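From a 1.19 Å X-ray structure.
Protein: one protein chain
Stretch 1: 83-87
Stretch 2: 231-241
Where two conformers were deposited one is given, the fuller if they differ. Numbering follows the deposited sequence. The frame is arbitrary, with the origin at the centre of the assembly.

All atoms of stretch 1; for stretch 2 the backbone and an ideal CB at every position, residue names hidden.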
# COMPACT_ATOMS: atom_id res chain seq x y z
N GLY A 83 17.24 -10.74 -14.37
CA GLY A 83 16.41 -11.15 -13.25
C GLY A 83 14.95 -11.30 -13.63
O GLY A 83 14.48 -10.64 -14.55
N ILE A 84 14.26 -12.19 -12.92
CA ILE A 84 12.81 -12.36 -13.06
C ILE A 84 12.23 -12.45 -11.66
O ILE A 84 12.77 -13.16 -10.82
CB ILE A 84 12.43 -13.64 -13.81
CG1 ILE A 84 13.35 -13.92 -14.99
CG2 ILE A 84 10.99 -13.55 -14.28
CD1 ILE A 84 13.10 -15.30 -15.53
N ALA A 85 11.11 -11.75 -11.44
CA ALA A 85 10.42 -11.77 -10.15
C ALA A 85 9.11 -12.52 -10.25
O ALA A 85 8.41 -12.46 -11.26
CB ALA A 85 10.17 -10.37 -9.66
N MET A 86 8.78 -13.20 -9.15
CA MET A 86 7.54 -13.96 -9.00
C MET A 86 6.96 -13.70 -7.62
O MET A 86 7.62 -13.19 -6.73
CB MET A 86 7.78 -15.46 -9.19
CG MET A 86 8.27 -15.87 -10.57
SD MET A 86 10.03 -15.57 -10.85
CE MET A 86 10.19 -16.44 -12.40
N SER A 87 5.72 -14.14 -7.44
CA SER A 87 4.98 -13.89 -6.20
C SER A 87 5.24 -14.89 -5.08
O SER A 87 4.59 -14.81 -4.04
CB SER A 87 3.50 -13.77 -6.49
OG SER A 87 3.03 -14.97 -7.04
N UNK A 231 17.86 -17.69 -21.27
CA UNK A 231 17.06 -18.52 -20.38
C UNK A 231 16.02 -17.70 -19.64
O UNK A 231 14.88 -18.14 -19.47
CB UNK A 231 17.96 -19.25 -19.38
N UNK A 232 16.38 -16.49 -19.22
CA UNK A 232 15.45 -15.63 -18.50
C UNK A 232 14.22 -15.34 -19.33
O UNK A 232 13.09 -15.37 -18.82
CB UNK A 232 16.13 -14.32 -18.10
N UNK A 233 14.41 -15.04 -20.61
CA UNK A 233 13.27 -14.71 -21.47
C UNK A 233 12.32 -15.89 -21.60
O UNK A 233 11.09 -15.70 -21.65
CB UNK A 233 13.75 -14.27 -22.85
N UNK A 234 12.85 -17.11 -21.65
CA UNK A 234 11.99 -18.30 -21.67
C UNK A 234 11.25 -18.49 -20.35
O UNK A 234 10.05 -18.79 -20.34
CB UNK A 234 12.82 -19.55 -21.98
N UNK A 235 11.94 -18.32 -19.23
CA UNK A 235 11.28 -18.45 -17.92
C UNK A 235 10.16 -17.40 -17.78
O UNK A 235 9.06 -17.72 -17.30
CB UNK A 235 12.30 -18.29 -16.79
N UNK A 236 10.41 -16.18 -18.23
CA UNK A 236 9.40 -15.12 -18.19
C UNK A 236 8.22 -15.40 -19.10
O UNK A 236 7.06 -15.30 -18.67
CB UNK A 236 10.03 -13.78 -18.58
N UNK A 237 8.49 -15.69 -20.37
CA UNK A 237 7.44 -15.76 -21.37
C UNK A 237 6.79 -17.13 -21.53
O UNK A 237 5.81 -17.24 -22.26
CB UNK A 237 8.01 -15.32 -22.72
N UNK A 238 7.31 -18.15 -20.84
CA UNK A 238 6.69 -19.47 -20.82
C UNK A 238 6.26 -19.81 -19.39
O UNK A 238 5.05 -19.88 -19.09
CB UNK A 238 7.65 -20.53 -21.36
N UNK A 239 7.23 -20.01 -18.51
CA UNK A 239 6.96 -20.44 -17.15
C UNK A 239 6.05 -19.49 -16.39
O UNK A 239 4.97 -19.89 -15.92
CB UNK A 239 8.28 -20.60 -16.39
N UNK A 240 6.45 -18.24 -16.29
CA UNK A 240 5.66 -17.24 -15.58
C UNK A 240 4.39 -16.88 -16.33
O UNK A 240 3.29 -16.87 -15.75
CB UNK A 240 6.49 -15.98 -15.34
N UNK A 241 4.50 -16.59 -17.62
CA UNK A 241 3.37 -16.07 -18.38
C UNK A 241 2.18 -17.04 -18.39
O UNK A 241 1.03 -16.62 -18.22
CB UNK A 241 3.81 -15.77 -19.81

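Stretch 2 is a helix that runs alongside the strand 83-86, their axes 24° from parallel and 8.7 Å apart at closest approach. What the strand offers is mostly hydrocarbon: Ile-84 points straight at the helix, and Met-86 starts out sideways but brings its end nearer.

Position 231 has a sideways CB with nothing of the strand within 5.5 Å, so this contact leaves the choice wide. It is Leu-231, whose end leads away.

Position 232 is different. Its CB points toward the strand, 4.1 Å from Ile-84 CD1, so the methyl of the isoleucine already fills the space in front of it. A small apolar residue suits best. The deposited residue is Ala-232, its CB packed on Ile-84 CD1 at 4.1 Å. The same methyl also lies 3.3 Å from Ala-232 O, a carbonyl already engaged by the backbone NH of position 236 in the regular helical pattern.

At 233 and 234 the CB points away from the strand, and polar residues are as welcome as any others. They are Asp-233 and Gln-234, neither in contact with stretch 1.

Position 235 is the tightest: the ideal CB sits 3.3 Å from Ile-84 CD1 and 5.2 Å from Met-86 CE. An apolar residue is called for, and its further atoms must spread around the isoleucine methyl; leucine, valine, isoleucine or methionine could be considered. Ile-235 is found, with chi1 m and chi2 t. Its CB meets Ile-84 CD1 at 3.4 Å, while its CG2 touches Met-86 CE at 3.9 Å, so this one residue bridges the two strand side chains.

At 236 the CB leaves sideways, 4.4 Å from Ile-84 CG2, and the carbonyl of Gly-83 offers an acceptor farther along. A long chain with an apolar stem and a donor at its tip would fit, though a shorter apolar one could also cover the isoleucine. Arg-236 takes the long route. Its guanidinium lays one face over Ile-84 CG2, and a water links the tip to the strand, donating to Gly-83 O at 2.8 Å and accepting from Arg-236 NH2 at 3.0 Å.

Positions 237 and 238 are out of reach, so stretch 1 sets no preference; they are Phe-237 and Val-238.

The helix widens into a pi-type turn over 235-241, and at 239 a CB, though directed toward the strand, would be crowded by the carbonyl O of position 235, 3.1 Å away. Glycine is the natural answer, and Gly-239 is present.

Position 240 points toward the strand, its CB 4.7 Å from Met-86 CE and 5.2 Å from Ile-84 CG2. That leaves room for a medium or large apolar chain. Leu-240 splits its branches: CD2 lies 4.2 Å from Ile-84 CG2 and 3.9 Å from Ala-85 O, whereas CD1 approaches Met-86 CG at 4.3 Å.

Position 241 is out of reach again, and Lys-241 plays no part in the contact.

Stretch 2, residues 231-241: LADQIRFVGLK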
# COMPACT_ATOMS: atom_id res chain seq x y z
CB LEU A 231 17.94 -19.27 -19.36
CG LEU A 231 18.74 -20.48 -19.84
CD1 LEU A 231 19.71 -20.94 -18.77
CD2 LEU A 231 17.81 -21.62 -20.23
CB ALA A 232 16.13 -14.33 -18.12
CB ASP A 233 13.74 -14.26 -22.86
CG ASP A 233 14.47 -12.93 -22.84
OD1 ASP A 233 14.42 -12.21 -21.82
OD2 ASP A 233 15.10 -12.58 -23.88
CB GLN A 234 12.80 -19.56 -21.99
CG GLN A 234 13.44 -19.55 -23.37
CD GLN A 234 12.42 -19.42 -24.48
OE1 GLN A 234 11.40 -20.12 -24.48
NE2 GLN A 234 12.67 -18.50 -25.41
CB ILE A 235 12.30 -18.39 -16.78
CG1 ILE A 235 13.26 -19.58 -16.87
CG2 ILE A 235 11.59 -18.39 -15.42
CD1 ILE A 235 14.48 -19.43 -15.99
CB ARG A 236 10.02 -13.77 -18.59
CG ARG A 236 9.04 -12.61 -18.60
CD ARG A 236 9.66 -11.36 -19.19
NE ARG A 236 10.77 -10.90 -18.37
CZ ARG A 236 10.68 -10.15 -17.28
NH1 ARG A 236 9.49 -9.70 -16.85
NH2 ARG A 236 11.79 -9.83 -16.62
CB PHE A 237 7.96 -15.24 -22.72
CG PHE A 237 8.31 -13.76 -22.70
CD1 PHE A 237 7.40 -12.80 -22.26
CD2 PHE A 237 9.55 -13.33 -23.13
CE1 PHE A 237 7.72 -11.45 -22.26
CE2 PHE A 237 9.87 -11.98 -23.15
CZ PHE A 237 8.96 -11.04 -22.71
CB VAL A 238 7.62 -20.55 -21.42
CG1 VAL A 238 6.95 -21.92 -21.35
CG2 VAL A 238 7.99 -20.20 -22.86
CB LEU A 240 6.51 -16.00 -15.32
CG LEU A 240 5.80 -14.77 -14.74
CD1 LEU A 240 5.13 -15.04 -13.39
CD2 LEU A 240 6.79 -13.62 -14.59
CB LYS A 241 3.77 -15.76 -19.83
CG LYS A 241 2.69 -15.02 -20.61
CD LYS A 241 3.13 -14.65 -22.02
CE LYS A 241 3.01 -15.80 -23.01
NZ LYS A 241 1.62 -15.94 -23.51
O HOH W 1 14.64 -10.53 -17.30
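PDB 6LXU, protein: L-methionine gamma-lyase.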